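Local structure of fimbrin (Schizosaccharomyces pombe, 1RT8) at residues Asp64-Asn72 / Lys84-Ser95; Ala481-Ile490 / Leu502-Val513. The protein binds and crosslinks actin filaments, supporting cell polarity, cytokinesis, mating and spore formation in fission yeast. All blocks are in the same frame, centred on the assembly; numbering follows the deposited sequence.

Contact 1: residues Asp64-Asn72 / Lys84-Ser95; sequences DTIDERVLN and KCIENNNVVINS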
loop_
_atom_site.group_PDB
_atom_site.type_symbol
_atom_site.label_atom_id
_atom_site.label_comp_id
_atom_site.label_asym_id
_atom_site.label_seq_id
_atom_site.Cartn_x
_atom_site.Cartn_y
_atom_site.Cartn_z
ATOM N N ASP A 64 -12.576 -2.578 1.712
ATOM C CA ASP A 64 -12.650 -3.828 0.949
ATOM C C ASP A 64 -11.330 -4.559 0.695
ATOM O O ASP A 64 -11.249 -5.407 -0.196
ATOM C CB ASP A 64 -13.340 -3.578 -0.396
ATOM C CG ASP A 64 -14.683 -2.902 -0.244
ATOM O OD1 ASP A 64 -15.579 -3.494 0.401
ATOM O OD2 ASP A 64 -14.839 -1.775 -0.767
ATOM N N THR A 65 -10.297 -4.247 1.466
ATOM C CA THR A 65 -9.022 -4.925 1.277
ATOM C C THR A 65 -9.153 -6.353 1.794
ATOM O O THR A 65 -8.650 -7.303 1.188
ATOM C CB THR A 65 -7.894 -4.214 2.040
ATOM O OG1 THR A 65 -7.756 -2.880 1.541
ATOM C CG2 THR A 65 -6.580 -4.951 1.864
ATOM N N ILE A 66 -9.847 -6.504 2.911
ATOM C CA ILE A 66 -10.030 -7.816 3.512
ATOM C C ILE A 66 -11.497 -8.233 3.591
ATOM O O ILE A 66 -12.338 -7.453 4.040
ATOM C CB ILE A 66 -9.447 -7.835 4.941
ATOM C CG1 ILE A 66 -7.956 -7.495 4.899
ATOM C CG2 ILE A 66 -9.671 -9.193 5.583
ATOM C CD1 ILE A 66 -7.351 -7.252 6.268
ATOM N N ASP A 67 -11.796 -9.450 3.133
ATOM C CA ASP A 67 -13.152 -10.006 3.210
ATOM C C ASP A 67 -13.105 -10.580 4.608
ATOM O O ASP A 67 -12.529 -11.647 4.825
ATOM C CB ASP A 67 -13.348 -11.147 2.204
ATOM C CG ASP A 67 -14.754 -11.757 2.263
ATOM O OD1 ASP A 67 -15.328 -11.853 3.377
ATOM O OD2 ASP A 67 -15.277 -12.157 1.196
ATOM N N GLU A 68 -13.699 -9.867 5.559
ATOM C CA GLU A 68 -13.661 -10.290 6.951
ATOM C C GLU A 68 -14.219 -11.673 7.257
ATOM O O GLU A 68 -13.975 -12.219 8.332
ATOM C CB GLU A 68 -14.328 -9.228 7.822
ATOM C CG GLU A 68 -13.813 -7.830 7.519
ATOM C CD GLU A 68 -14.201 -6.817 8.581
ATOM O OE1 GLU A 68 -15.172 -7.078 9.320
ATOM O OE2 GLU A 68 -13.538 -5.755 8.667
ATOM N N ARG A 69 -14.952 -12.261 6.322
ATOM C CA ARG A 69 -15.481 -13.594 6.574
ATOM C C ARG A 69 -14.382 -14.662 6.603
ATOM O O ARG A 69 -14.667 -15.820 6.896
ATOM C CB ARG A 69 -16.527 -13.957 5.527
ATOM C CG ARG A 69 -17.755 -13.066 5.574
ATOM C CD ARG A 69 -18.633 -13.341 4.391
ATOM N NE ARG A 69 -17.881 -13.231 3.147
ATOM C CZ ARG A 69 -18.354 -13.583 1.959
ATOM N NH1 ARG A 69 -19.583 -14.070 1.858
ATOM N NH2 ARG A 69 -17.602 -13.454 0.873
ATOM N N VAL A 70 -13.135 -14.287 6.298
ATOM C CA VAL A 70 -12.022 -15.252 6.334
ATOM C C VAL A 70 -11.356 -15.249 7.711
ATOM O O VAL A 70 -10.590 -16.155 8.048
ATOM C CB VAL A 70 -10.901 -14.937 5.286
ATOM C CG1 VAL A 70 -11.482 -14.839 3.885
ATOM C CG2 VAL A 70 -10.165 -13.657 5.667
ATOM N N LEU A 71 -11.653 -14.229 8.509
ATOM C CA LEU A 71 -11.059 -14.104 9.832
ATOM C C LEU A 71 -11.754 -14.937 10.894
ATOM O O LEU A 71 -12.978 -15.073 10.885
ATOM C CB LEU A 71 -11.084 -12.639 10.278
ATOM C CG LEU A 71 -10.367 -11.623 9.391
ATOM C CD1 LEU A 71 -10.743 -10.217 9.814
ATOM C CD2 LEU A 71 -8.863 -11.845 9.484
ATOM N N ASN A 72 -10.963 -15.495 11.805
ATOM C CA ASN A 72 -11.504 -16.267 12.918
ATOM C C ASN A 72 -11.998 -15.181 13.858
ATOM O O ASN A 72 -11.228 -14.288 14.225
ATOM C CB ASN A 72 -10.401 -17.080 13.581
ATOM C CG ASN A 72 -9.790 -18.088 12.637
ATOM O OD1 ASN A 72 -10.502 -18.859 12.007
ATOM N ND2 ASN A 72 -8.466 -18.089 12.534
ATOM N N LYS A 84 -5.251 -19.918 15.373
ATOM C CA LYS A 84 -6.205 -19.037 14.714
ATOM C C LYS A 84 -5.675 -17.612 14.605
ATOM O O LYS A 84 -5.948 -16.923 13.622
ATOM C CB LYS A 84 -7.554 -19.062 15.436
ATOM C CG LYS A 84 -8.359 -20.330 15.151
ATOM C CD LYS A 84 -9.759 -20.264 15.745
ATOM C CE LYS A 84 -10.568 -21.498 15.356
ATOM N NZ LYS A 84 -9.851 -22.741 15.738
ATOM N N CYS A 85 -4.914 -17.179 15.604
ATOM C CA CYS A 85 -4.319 -15.845 15.586
ATOM C C CYS A 85 -3.311 -15.730 14.427
ATOM O O CYS A 85 -3.209 -14.679 13.784
ATOM C CB CYS A 85 -3.605 -15.551 16.907
ATOM S SG CYS A 85 -4.673 -15.290 18.355
ATOM N N ILE A 86 -2.567 -16.807 14.166
ATOM C CA ILE A 86 -1.590 -16.802 13.084
ATOM C C ILE A 86 -2.278 -16.668 11.726
ATOM O O ILE A 86 -1.832 -15.887 10.880
ATOM C CB ILE A 86 -0.728 -18.082 13.083
ATOM C CG1 ILE A 86 0.206 -18.090 14.297
ATOM C CG2 ILE A 86 0.076 -18.161 11.791
ATOM C CD1 ILE A 86 1.195 -16.929 14.330
ATOM N N GLU A 87 -3.357 -17.428 11.521
ATOM C CA GLU A 87 -4.118 -17.367 10.274
ATOM C C GLU A 87 -4.583 -15.932 10.064
ATOM O O GLU A 87 -4.399 -15.358 8.996
ATOM C CB GLU A 87 -5.341 -18.300 10.324
ATOM C CG GLU A 87 -5.004 -19.788 10.466
ATOM C CD GLU A 87 -6.242 -20.666 10.534
ATOM O OE1 GLU A 87 -7.170 -20.345 11.305
ATOM O OE2 GLU A 87 -6.293 -21.682 9.821
ATOM N N ASN A 88 -5.197 -15.353 11.091
ATOM C CA ASN A 88 -5.666 -13.976 11.006
ATOM C C ASN A 88 -4.492 -13.027 10.738
ATOM O O ASN A 88 -4.595 -12.103 9.932
ATOM C CB ASN A 88 -6.355 -13.564 12.315
ATOM C CG ASN A 88 -7.762 -14.131 12.447
ATOM O OD1 ASN A 88 -8.231 -14.865 11.585
ATOM N ND2 ASN A 88 -8.444 -13.779 13.537
ATOM N N ASN A 89 -3.380 -13.244 11.427
ATOM C CA ASN A 89 -2.229 -12.370 11.237
ATOM C C ASN A 89 -1.615 -12.489 9.854
ATOM O O ASN A 89 -1.026 -11.534 9.353
ATOM C CB ASN A 89 -1.199 -12.600 12.345
ATOM C CG ASN A 89 -1.684 -12.068 13.688
ATOM O OD1 ASN A 89 -2.531 -11.174 13.735
ATOM N ND2 ASN A 89 -1.147 -12.600 14.774
ATOM N N ASN A 90 -1.768 -13.648 9.223
ATOM C CA ASN A 90 -1.261 -13.821 7.863
ATOM C C ASN A 90 -2.055 -12.887 6.947
ATOM O O ASN A 90 -1.499 -12.260 6.035
ATOM C CB ASN A 90 -1.446 -15.266 7.388
ATOM C CG ASN A 90 -0.400 -16.202 7.951
ATOM O OD1 ASN A 90 0.608 -15.764 8.493
ATOM N ND2 ASN A 90 -0.631 -17.501 7.813
ATOM N N VAL A 91 -3.366 -12.816 7.186
ATOM C CA VAL A 91 -4.251 -11.951 6.399
ATOM C C VAL A 91 -3.854 -10.481 6.583
ATOM O O VAL A 91 -3.813 -9.716 5.622
ATOM C CB VAL A 91 -5.724 -12.121 6.826
ATOM C CG1 VAL A 91 -6.588 -11.095 6.113
ATOM C CG2 VAL A 91 -6.206 -13.528 6.500
ATOM N N VAL A 92 -3.575 -10.097 7.825
ATOM C CA VAL A 92 -3.154 -8.732 8.144
ATOM C C VAL A 92 -1.848 -8.392 7.427
ATOM O O VAL A 92 -1.780 -7.435 6.651
ATOM C CB VAL A 92 -2.936 -8.563 9.674
ATOM C CG1 VAL A 92 -2.134 -7.301 9.966
ATOM C CG2 VAL A 92 -4.289 -8.501 10.383
ATOM N N ILE A 93 -0.819 -9.197 7.683
ATOM C CA ILE A 93 0.505 -8.981 7.107
ATOM C C ILE A 93 0.524 -8.918 5.584
ATOM O O ILE A 93 1.072 -7.989 5.006
ATOM C CB ILE A 93 1.492 -10.093 7.551
ATOM C CG1 ILE A 93 1.800 -9.967 9.048
ATOM C CG2 ILE A 93 2.773 -10.028 6.702
ATOM C CD1 ILE A 93 2.476 -8.688 9.435
ATOM N N ASN A 94 -0.063 -9.911 4.935
ATOM C CA ASN A 94 -0.061 -9.954 3.482
ATOM C C ASN A 94 -0.948 -8.933 2.800
ATOM O O ASN A 94 -0.714 -8.581 1.638
ATOM C CB ASN A 94 -0.379 -11.371 3.025
ATOM C CG ASN A 94 0.701 -12.341 3.454
ATOM O OD1 ASN A 94 1.884 -12.056 3.286
ATOM N ND2 ASN A 94 0.310 -13.473 4.021
ATOM N N SER A 95 -1.957 -8.445 3.513
ATOM C CA SER A 95 -2.816 -7.415 2.945
ATOM C C SER A 95 -2.005 -6.119 2.996
ATOM O O SER A 95 -1.930 -5.369 2.020
ATOM C CB SER A 95 -4.102 -7.249 3.772
ATOM O OG SER A 95 -4.945 -8.376 3.656
HETATM O O HOH W 1 -6.853 -9.126 1.966
#

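Contact 2: residues Ala481-Ile490 / Leu502-Val513; sequences ARKLGAVIFI and LVLHFIGSLMAV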
loop_
_atom_site.group_PDB
_atom_site.type_symbol
_atom_site.label_atom_id
_atom_site.label_comp_id
_atom_site.label_asym_id
_atom_site.label_seq_id
_atom_site.Cartn_x
_atom_site.Cartn_y
_atom_site.Cartn_z
ATOM N N ALA A 481 -6.249 -16.562 0.121
ATOM C CA ALA A 481 -4.880 -16.817 -0.309
ATOM C C ALA A 481 -3.926 -16.136 0.669
ATOM O O ALA A 481 -2.886 -16.684 1.033
ATOM C CB ALA A 481 -4.675 -16.290 -1.749
ATOM N N ARG A 482 -4.294 -14.949 1.130
ATOM C CA ARG A 482 -3.450 -14.235 2.067
ATOM C C ARG A 482 -3.421 -14.957 3.404
ATOM O O ARG A 482 -2.393 -14.950 4.089
ATOM C CB ARG A 482 -3.918 -12.778 2.213
ATOM C CG ARG A 482 -3.502 -11.941 1.001
ATOM C CD ARG A 482 -4.097 -10.538 0.970
ATOM N NE ARG A 482 -3.597 -9.805 -0.194
ATOM C CZ ARG A 482 -4.173 -8.725 -0.708
ATOM N NH1 ARG A 482 -5.284 -8.241 -0.164
ATOM N NH2 ARG A 482 -3.642 -8.138 -1.778
ATOM N N LYS A 483 -4.533 -15.596 3.767
ATOM C CA LYS A 483 -4.588 -16.342 5.026
ATOM C C LYS A 483 -3.616 -17.529 4.945
ATOM O O LYS A 483 -3.102 -17.997 5.958
ATOM C CB LYS A 483 -6.005 -16.870 5.300
ATOM C CG LYS A 483 -6.132 -17.559 6.665
ATOM C CD LYS A 483 -7.320 -18.543 6.747
ATOM C CE LYS A 483 -8.667 -17.857 6.715
ATOM N NZ LYS A 483 -9.768 -18.750 7.212
ATOM N N LEU A 484 -3.383 -18.021 3.734
ATOM C CA LEU A 484 -2.459 -19.138 3.526
ATOM C C LEU A 484 -0.999 -18.659 3.442
ATOM O O LEU A 484 -0.068 -19.474 3.386
ATOM C CB LEU A 484 -2.811 -19.886 2.241
ATOM C CG LEU A 484 -4.062 -20.769 2.211
ATOM C CD1 LEU A 484 -4.370 -21.109 0.767
ATOM C CD2 LEU A 484 -3.854 -22.039 3.027
ATOM N N GLY A 485 -0.812 -17.344 3.427
ATOM C CA GLY A 485 0.523 -16.778 3.349
ATOM C C GLY A 485 0.939 -16.300 1.964
ATOM O O GLY A 485 2.092 -15.944 1.752
ATOM N N ALA A 486 0.010 -16.280 1.020
ATOM C CA ALA A 486 0.321 -15.851 -0.342
ATOM C C ALA A 486 0.545 -14.344 -0.455
ATOM O O ALA A 486 -0.206 -13.555 0.108
ATOM C CB ALA A 486 -0.802 -16.275 -1.283
ATOM N N VAL A 487 1.579 -13.956 -1.193
ATOM C CA VAL A 487 1.892 -12.547 -1.418
ATOM C C VAL A 487 1.245 -12.206 -2.756
ATOM O O VAL A 487 1.704 -12.653 -3.814
ATOM C CB VAL A 487 3.428 -12.323 -1.479
ATOM C CG1 VAL A 487 3.740 -10.911 -1.963
ATOM C CG2 VAL A 487 4.025 -12.533 -0.094
ATOM N N ILE A 488 0.169 -11.425 -2.695
ATOM C CA ILE A 488 -0.606 -11.056 -3.879
ATOM C C ILE A 488 -0.668 -9.549 -4.085
ATOM O O ILE A 488 -0.999 -8.803 -3.164
ATOM C CB ILE A 488 -2.041 -11.602 -3.743
ATOM C CG1 ILE A 488 -1.979 -13.115 -3.539
ATOM C CG2 ILE A 488 -2.867 -11.266 -4.969
ATOM C CD1 ILE A 488 -3.277 -13.721 -3.128
ATOM N N PHE A 489 -0.368 -9.107 -5.301
ATOM C CA PHE A 489 -0.377 -7.687 -5.609
ATOM C C PHE A 489 -1.508 -7.260 -6.535
ATOM O O PHE A 489 -1.544 -6.109 -6.969
ATOM C CB PHE A 489 0.966 -7.268 -6.214
ATOM C CG PHE A 489 2.122 -7.399 -5.264
ATOM C CD1 PHE A 489 3.202 -8.220 -5.569
ATOM C CD2 PHE A 489 2.128 -6.704 -4.062
ATOM C CE1 PHE A 489 4.274 -8.348 -4.686
ATOM C CE2 PHE A 489 3.203 -6.824 -3.165
ATOM C CZ PHE A 489 4.275 -7.650 -3.483
ATOM N N ILE A 490 -2.418 -8.176 -6.846
ATOM C CA ILE A 490 -3.546 -7.841 -7.706
ATOM C C ILE A 490 -4.790 -7.541 -6.875
ATOM O O ILE A 490 -4.801 -7.753 -5.666
ATOM C CB ILE A 490 -3.893 -8.988 -8.681
ATOM C CG1 ILE A 490 -4.232 -10.267 -7.901
ATOM C CG2 ILE A 490 -2.732 -9.233 -9.624
ATOM C CD1 ILE A 490 -4.821 -11.369 -8.785
ATOM N N LEU A 502 -1.983 -11.029 -14.893
ATOM C CA LEU A 502 -2.299 -10.841 -13.491
ATOM C C LEU A 502 -2.905 -12.112 -12.920
ATOM O O LEU A 502 -2.695 -12.427 -11.749
ATOM C CB LEU A 502 -3.223 -9.632 -13.317
ATOM C CG LEU A 502 -2.656 -8.348 -13.951
ATOM C CD1 LEU A 502 -3.520 -7.130 -13.593
ATOM C CD2 LEU A 502 -1.230 -8.123 -13.467
ATOM N N VAL A 503 -3.634 -12.856 -13.744
ATOM C CA VAL A 503 -4.203 -14.111 -13.274
ATOM C C VAL A 503 -3.047 -15.078 -13.020
ATOM O O VAL A 503 -3.033 -15.792 -12.022
ATOM C CB VAL A 503 -5.161 -14.751 -14.310
ATOM C CG1 VAL A 503 -5.466 -16.206 -13.910
ATOM C CG2 VAL A 503 -6.466 -13.945 -14.393
ATOM N N LEU A 504 -2.065 -15.092 -13.912
ATOM C CA LEU A 504 -0.933 -16.003 -13.749
ATOM C C LEU A 504 -0.137 -15.662 -12.492
ATOM O O LEU A 504 0.304 -16.563 -11.776
ATOM C CB LEU A 504 -0.044 -15.990 -15.006
ATOM C CG LEU A 504 1.070 -17.054 -15.085
ATOM C CD1 LEU A 504 1.482 -17.318 -16.540
ATOM C CD2 LEU A 504 2.246 -16.600 -14.258
ATOM N N HIS A 505 0.037 -14.370 -12.211
ATOM C CA HIS A 505 0.750 -13.932 -11.002
ATOM C C HIS A 505 0.053 -14.490 -9.757
ATOM O O HIS A 505 0.698 -14.971 -8.831
ATOM C CB HIS A 505 0.781 -12.397 -10.933
ATOM C CG HIS A 505 1.149 -11.842 -9.586
ATOM N ND1 HIS A 505 0.216 -11.309 -8.720
ATOM C CD2 HIS A 505 2.348 -11.720 -8.965
ATOM C CE1 HIS A 505 0.823 -10.884 -7.624
ATOM N NE2 HIS A 505 2.117 -11.123 -7.748
ATOM N N PHE A 506 -1.271 -14.423 -9.750
ATOM C CA PHE A 506 -2.069 -14.917 -8.630
ATOM C C PHE A 506 -1.859 -16.431 -8.443
ATOM O O PHE A 506 -1.573 -16.896 -7.341
ATOM C CB PHE A 506 -3.547 -14.620 -8.900
ATOM C CG PHE A 506 -4.484 -15.179 -7.864
ATOM C CD1 PHE A 506 -4.635 -14.552 -6.635
ATOM C CD2 PHE A 506 -5.213 -16.334 -8.124
ATOM C CE1 PHE A 506 -5.504 -15.066 -5.672
ATOM C CE2 PHE A 506 -6.086 -16.858 -7.168
ATOM C CZ PHE A 506 -6.230 -16.223 -5.938
ATOM N N ILE A 507 -2.004 -17.188 -9.528
ATOM C CA ILE A 507 -1.831 -18.633 -9.474
ATOM C C ILE A 507 -0.416 -18.983 -9.030
ATOM O O ILE A 507 -0.206 -19.890 -8.216
ATOM C CB ILE A 507 -2.116 -19.275 -10.845
ATOM C CG1 ILE A 507 -3.585 -19.070 -11.212
ATOM C CG2 ILE A 507 -1.798 -20.767 -10.812
ATOM C CD1 ILE A 507 -4.559 -19.644 -10.194
ATOM N N GLY A 508 0.561 -18.260 -9.559
ATOM C CA GLY A 508 1.933 -18.524 -9.172
ATOM C C GLY A 508 2.150 -18.309 -7.686
ATOM O O GLY A 508 2.936 -19.015 -7.053
ATOM N N SER A 509 1.455 -17.330 -7.118
ATOM C CA SER A 509 1.605 -17.057 -5.698
ATOM C C SER A 509 1.021 -18.221 -4.894
ATOM O O SER A 509 1.514 -18.537 -3.814
ATOM C CB SER A 509 0.892 -15.755 -5.318
ATOM O OG SER A 509 -0.502 -15.967 -5.133
ATOM N N LEU A 510 -0.011 -18.870 -5.435
ATOM C CA LEU A 510 -0.644 -19.999 -4.739
ATOM C C LEU A 510 0.234 -21.243 -4.785
ATOM O O LEU A 510 0.284 -22.028 -3.833
ATOM C CB LEU A 510 -2.006 -20.332 -5.358
ATOM C CG LEU A 510 -3.081 -19.245 -5.296
ATOM C CD1 LEU A 510 -4.436 -19.879 -5.546
ATOM C CD2 LEU A 510 -3.075 -18.563 -3.945
ATOM N N MET A 511 0.918 -21.430 -5.903
ATOM C CA MET A 511 1.792 -22.578 -6.053
ATOM C C MET A 511 2.938 -22.523 -5.046
ATOM O O MET A 511 3.576 -23.536 -4.772
ATOM C CB MET A 511 2.347 -22.621 -7.482
ATOM C CG MET A 511 1.289 -22.936 -8.534
ATOM S SD MET A 511 1.903 -22.978 -10.236
ATOM C CE MET A 511 2.882 -24.517 -10.178
ATOM N N ALA A 512 3.183 -21.342 -4.487
ATOM C CA ALA A 512 4.276 -21.156 -3.537
ATOM C C ALA A 512 3.915 -21.142 -2.052
ATOM O O ALA A 512 4.800 -20.977 -1.217
ATOM C CB ALA A 512 5.042 -19.875 -3.883
ATOM N N VAL A 513 2.642 -21.313 -1.705
ATOM C CA VAL A 513 2.267 -21.290 -0.286
ATOM C C VAL A 513 2.546 -22.609 0.431
ATOM O O VAL A 513 2.696 -23.640 -0.255
ATOM C CB VAL A 513 0.770 -20.932 -0.085
ATOM C CG1 VAL A 513 0.518 -19.518 -0.556
ATOM C CG2 VAL A 513 -0.127 -21.923 -0.828
ATOM O OXT VAL A 513 2.596 -22.592 1.677
HETATM O O HOH W 2 3.023 -16.141 -2.395
#

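Contact 1: residues Asp64-Asn72 / Lys84-Ser95
Asn72 and Asn88 form a closed pair of hydrogen bonds that fastens the loop after helix 52-61 to helix 82-99 within the first calponin homology (CH) domain. Asn88 OD1 receives Asn72 N at 2.8 Å, nearly straight (170°) and on a lone pair in the carbonyl plane. Asn88 ND2 gives back to Asn72 O at 2.9 Å, with that acceptor almost in the plane of the Asn88 amide. Gripped from both ends, the Asn88 amide is fixed in rotation, and ND2 has a further acceptor in Asp50 O.

The side chain of Asn72 makes the second polar cluster. Its ND2 donates to Glu87 OE1 at 2.9 Å, meeting the anti side of the carboxylate. It also donates to Lys84 O at 3.0 Å through a more bent bond (144°), approaching from the face opposite that used by the helical Asn88 N. Glu87 OE2 bonds to Tyr455 OH, so the same carboxylate links this loop to another CH domain.

Apolar contact centres on Val91. With CG1 anti to the backbone N (chi1 173°) and CG2 beside it, one methyl meets Ile66 CG2 at 3.7 Å and the other Val70 CG2 at 4.0 Å; Leu71 CD2 lies near Val91 CB.

Near the C-terminal end of 84-95, a water donates to both Thr65 O and Ser95 OG, while Ser95 OG itself donates to Val91 O at 2.6 Å.

Contact 2: residues Ala481-Ile490 / Leu502-Val513
Phe506 O is gripped by two donors, Ser509 OG at 2.6 Å and the helical Leu510 N. The hydroxyl bond turns Ser509 back against helix 500-511, the last helix of the fourth calponin homology domain, and leaves OG packed against Ile488 CG1 and Ala486 CB. No direct hydrogen bond crosses this contact; a water bridges it instead, accepting from Val487 N at 2.9 Å and donating to Ser509 O.

Helix 467-483 leads into a Schellman motif. Ala486 N and Gly485 N bond back to Ala481 O and Arg482 O respectively, and Gly485 has a phi of 100°. The extended residues beyond it then run beside the last helix. Arg482 steadies them from within the same segment, its NH2 donating to Ile488 O from above the carbonyl plane.

Apolar contacts follow the whole length. Ala481 CB meets Leu510 CD2 at 3.5 Å, and Ala486 CB meets Val513 CG1 at 3.6 Å. Ile488 CD1 reaches Phe506 CE1 at 3.6 Å. Ile490 has CG1 wedged between its backbone N and carbonyl carbon (chi1 59°), which sends CD1 to Phe506 CB, 3.5 Å away, while CG2 touches both Leu502 CB and His505 ND1. That ND1 is buried without a polar partner in the model.

Phe489 and His505 meet rim to rim, their centroids 6.0 Å apart. Their planes are only 21° from parallel, but neither ring lies over the face of the other, so the pair is not a stack. The Phe489 side chain also packs on Val289 and Leu292 of helix 282-296, in the third calponin homology domain. His505 turns its edge to the backbone, with CE1 only 3.2 Å from Phe489 N.

From the N terminus, contact 1 comes first: it closes the connection between residues 72 and 84 in actin-binding region 1. Contact 2 opens some 390 residues later and closes the connection between 490 and 502, which carries helix 492-496, in actin-binding region 2. The two therefore stand in series, neither nested nor crossed, yet their centres lie about 14 Å apart. They touch where helix 82-99 meets the end of helix 467-483: Asn94 ND2 and Asn90 ND2 each make a probable hydrogen bond, to Arg482 O and Lys483 O respectively, both at 3.1 Å. The first and fourth CH domains are thus tied together at this helix end.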